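Local coordinates for succinate dehydrogenase subunit A (Mycolicibacterium smegmatis, PDB 7D6V), which carries the FAD of the Sdh1 complex and probably oxidises succinate to fumarate, feeding the electrons into the respiratory chain, at residues 556-561 / 574-579. Sequence-based numbering, arbitrary orientation.
Sequences QRTESR and ANWRNT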
loop_
_atom_site.group_PDB
_atom_site.type_symbol
_atom_site.label_atom_id
_atom_site.label_comp_id
_atom_site.label_asym_id
_atom_site.label_seq_id
_atom_site.Cartn_x
_atom_site.Cartn_y
_atom_site.Cartn_z
ATOM N N GLN A 556 36.421 -14.241 7.786
ATOM C CA GLN A 556 36.779 -15.346 8.666
ATOM C C GLN A 556 36.191 -16.678 8.218
ATOM O O GLN A 556 36.827 -17.718 8.418
ATOM C CB GLN A 556 36.347 -15.041 10.097
ATOM C CG GLN A 556 37.097 -15.852 11.131
ATOM C CD GLN A 556 37.316 -15.091 12.415
ATOM O OE1 GLN A 556 37.382 -13.864 12.417
ATOM N NE2 GLN A 556 37.427 -15.817 13.519
ATOM N N ARG A 557 34.998 -16.689 7.623
ATOM C CA ARG A 557 34.388 -17.958 7.216
ATOM C C ARG A 557 34.979 -18.402 5.883
ATOM O O ARG A 557 34.623 -17.881 4.826
ATOM C CB ARG A 557 32.872 -17.836 7.127
ATOM C CG ARG A 557 32.198 -19.139 6.719
ATOM C CD ARG A 557 30.702 -19.119 6.943
ATOM N NE ARG A 557 30.362 -19.162 8.360
ATOM C CZ ARG A 557 30.010 -20.264 9.011
ATOM N NH1 ARG A 557 29.953 -21.424 8.375
ATOM N NH2 ARG A 557 29.715 -20.208 10.300
ATOM N N THR A 558 35.873 -19.385 5.929
ATOM C CA THR A 558 36.559 -19.874 4.732
ATOM C C THR A 558 35.889 -21.138 4.192
ATOM O O THR A 558 36.475 -22.219 4.155
ATOM C CB THR A 558 38.034 -20.118 5.033
ATOM O OG1 THR A 558 38.157 -21.055 6.109
ATOM C CG2 THR A 558 38.716 -18.821 5.420
ATOM N N GLU A 559 34.640 -20.978 3.762
ATOM C CA GLU A 559 33.889 -22.018 3.067
ATOM C C GLU A 559 32.632 -21.366 2.512
ATOM O O GLU A 559 32.286 -20.241 2.877
ATOM C CB GLU A 559 33.578 -23.208 3.986
ATOM C CG GLU A 559 32.728 -22.905 5.214
ATOM C CD GLU A 559 31.246 -23.082 4.977
ATOM O OE1 GLU A 559 30.879 -23.803 4.032
ATOM O OE2 GLU A 559 30.443 -22.515 5.742
ATOM N N SER A 560 31.957 -22.075 1.612
ATOM C CA SER A 560 30.774 -21.556 0.938
ATOM C C SER A 560 29.539 -22.290 1.438
ATOM O O SER A 560 29.551 -23.516 1.562
ATOM C CB SER A 560 30.896 -21.701 -0.578
ATOM O OG SER A 560 31.967 -20.925 -1.079
ATOM N N ARG A 561 28.483 -21.541 1.740
ATOM C CA ARG A 561 27.254 -22.149 2.238
ATOM C C ARG A 561 26.122 -21.151 2.078
ATOM O O ARG A 561 26.171 -20.067 2.665
ATOM C CB ARG A 561 27.406 -22.568 3.699
ATOM C CG ARG A 561 26.285 -23.446 4.214
ATOM C CD ARG A 561 26.455 -23.750 5.689
ATOM N NE ARG A 561 27.730 -24.393 5.974
ATOM C CZ ARG A 561 27.905 -25.706 6.028
ATOM N NH1 ARG A 561 26.884 -26.520 5.817
ATOM N NH2 ARG A 561 29.100 -26.205 6.293
ATOM N N ALA A 574 31.940 -27.174 4.099
ATOM C CA ALA A 574 32.982 -27.783 4.914
ATOM C C ALA A 574 32.349 -28.336 6.190
ATOM O O ALA A 574 31.124 -28.388 6.326
ATOM C CB ALA A 574 34.076 -26.771 5.235
ATOM N N ASN A 575 33.174 -28.792 7.137
ATOM C CA ASN A 575 32.554 -29.246 8.378
ATOM C C ASN A 575 31.814 -28.058 8.987
ATOM O O ASN A 575 30.583 -28.066 8.991
ATOM C CB ASN A 575 33.570 -29.907 9.331
ATOM C CG ASN A 575 34.588 -28.944 9.913
ATOM O OD1 ASN A 575 34.237 -27.953 10.551
ATOM N ND2 ASN A 575 35.864 -29.252 9.718
ATOM N N TRP A 576 32.527 -27.059 9.525
ATOM C CA TRP A 576 32.147 -25.643 9.531
ATOM C C TRP A 576 30.661 -25.372 9.756
ATOM O O TRP A 576 30.180 -24.278 9.449
ATOM C CB TRP A 576 32.572 -24.984 8.215
ATOM C CG TRP A 576 33.790 -24.094 8.309
ATOM C CD1 TRP A 576 34.988 -24.284 7.686
ATOM C CD2 TRP A 576 33.919 -22.878 9.059
ATOM N NE1 TRP A 576 35.855 -23.271 8.003
ATOM C CE2 TRP A 576 35.224 -22.394 8.844
ATOM C CE3 TRP A 576 33.062 -22.155 9.891
ATOM C CZ2 TRP A 576 35.690 -21.221 9.432
ATOM C CZ3 TRP A 576 33.528 -20.991 10.474
ATOM C CH2 TRP A 576 34.829 -20.537 10.242
ATOM N N ARG A 577 29.930 -26.337 10.304
ATOM C CA ARG A 577 28.484 -26.235 10.447
ATOM C C ARG A 577 28.051 -26.050 11.885
ATOM O O ARG A 577 27.043 -25.389 12.136
ATOM C CB ARG A 577 27.808 -27.483 9.864
ATOM C CG ARG A 577 26.335 -27.349 9.560
ATOM C CD ARG A 577 25.613 -28.639 9.899
ATOM N NE ARG A 577 26.130 -29.237 11.124
ATOM C CZ ARG A 577 25.772 -28.863 12.347
ATOM N NH1 ARG A 577 26.295 -29.465 13.402
ATOM N NH2 ARG A 577 24.892 -27.887 12.517
ATOM N N ASN A 578 28.789 -26.621 12.827
ATOM C CA ASN A 578 28.645 -26.294 14.241
ATOM C C ASN A 578 29.599 -25.176 14.653
ATOM O O ASN A 578 30.368 -25.296 15.604
ATOM C CB ASN A 578 28.840 -27.552 15.080
ATOM C CG ASN A 578 30.188 -28.206 14.854
ATOM O OD1 ASN A 578 31.027 -27.692 14.114
ATOM N ND2 ASN A 578 30.402 -29.346 15.496
ATOM N N THR A 579 29.548 -24.068 13.918
ATOM C CA THR A 579 30.314 -22.869 14.230
ATOM C C THR A 579 29.496 -21.657 13.816
ATOM O O THR A 579 29.022 -21.591 12.679
ATOM C CB THR A 579 31.671 -22.864 13.517
ATOM O OG1 THR A 579 32.338 -24.110 13.746
ATOM C CG2 THR A 579 32.540 -21.738 14.042
#
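R557 runs alongside the W576 indole, the two side chains pointing opposite ways. Its CB stands back from the ring, and CG, anti to the backbone N (chi1 -179°), sits over the ring face at a distance. Beyond them the chain bends at chi3, and NE turns to a salt bridge with E244. The guanidinium makes the close approach: R557 CZ comes within 3.7 Å of W576 CE3, which lies over one guanidinium face toward its rim, the planes inclined by 55°. At the tip, R557 NH1 donates to W576 O at 3.1 Å, nearly in line with the C=O bond, and to E559 OE2 at 2.9 Å within the guanidinium plane. R557 NH2 reaches T579 O at 2.8 Å, from above that carbonyl plane. Arginine suits this buried place because its N-H groups satisfy two backbone carbonyls and two carboxylates.

The methylenes of E559 pack while its carboxylate receives the arginines. E559 CG makes a CH-pi contact 3.8 Å from the centroid of the W576 five-membered ring; tryptophan offers a flat apolar surface here, and its own carbonyl as acceptor. E559 CB rests on A574 CB at 3.8 Å, alanine being small enough to sit beside the carboxylate's stem. R561 NE bonds weakly to E559 OE2 at 3.3 Å, completing a three-residue salt-bridge network that probably offsets the carboxylate's charge. R561 has the reach and donors to serve others: NH2 bonds weakly to A574 O, and NH1 pairs with D573.

The contact ties the loop leaving helix 532-556 to the one between strands 565-566 and 582-585; S560 pairs with D573 through the backbone, and T558 rests on strand 565-566.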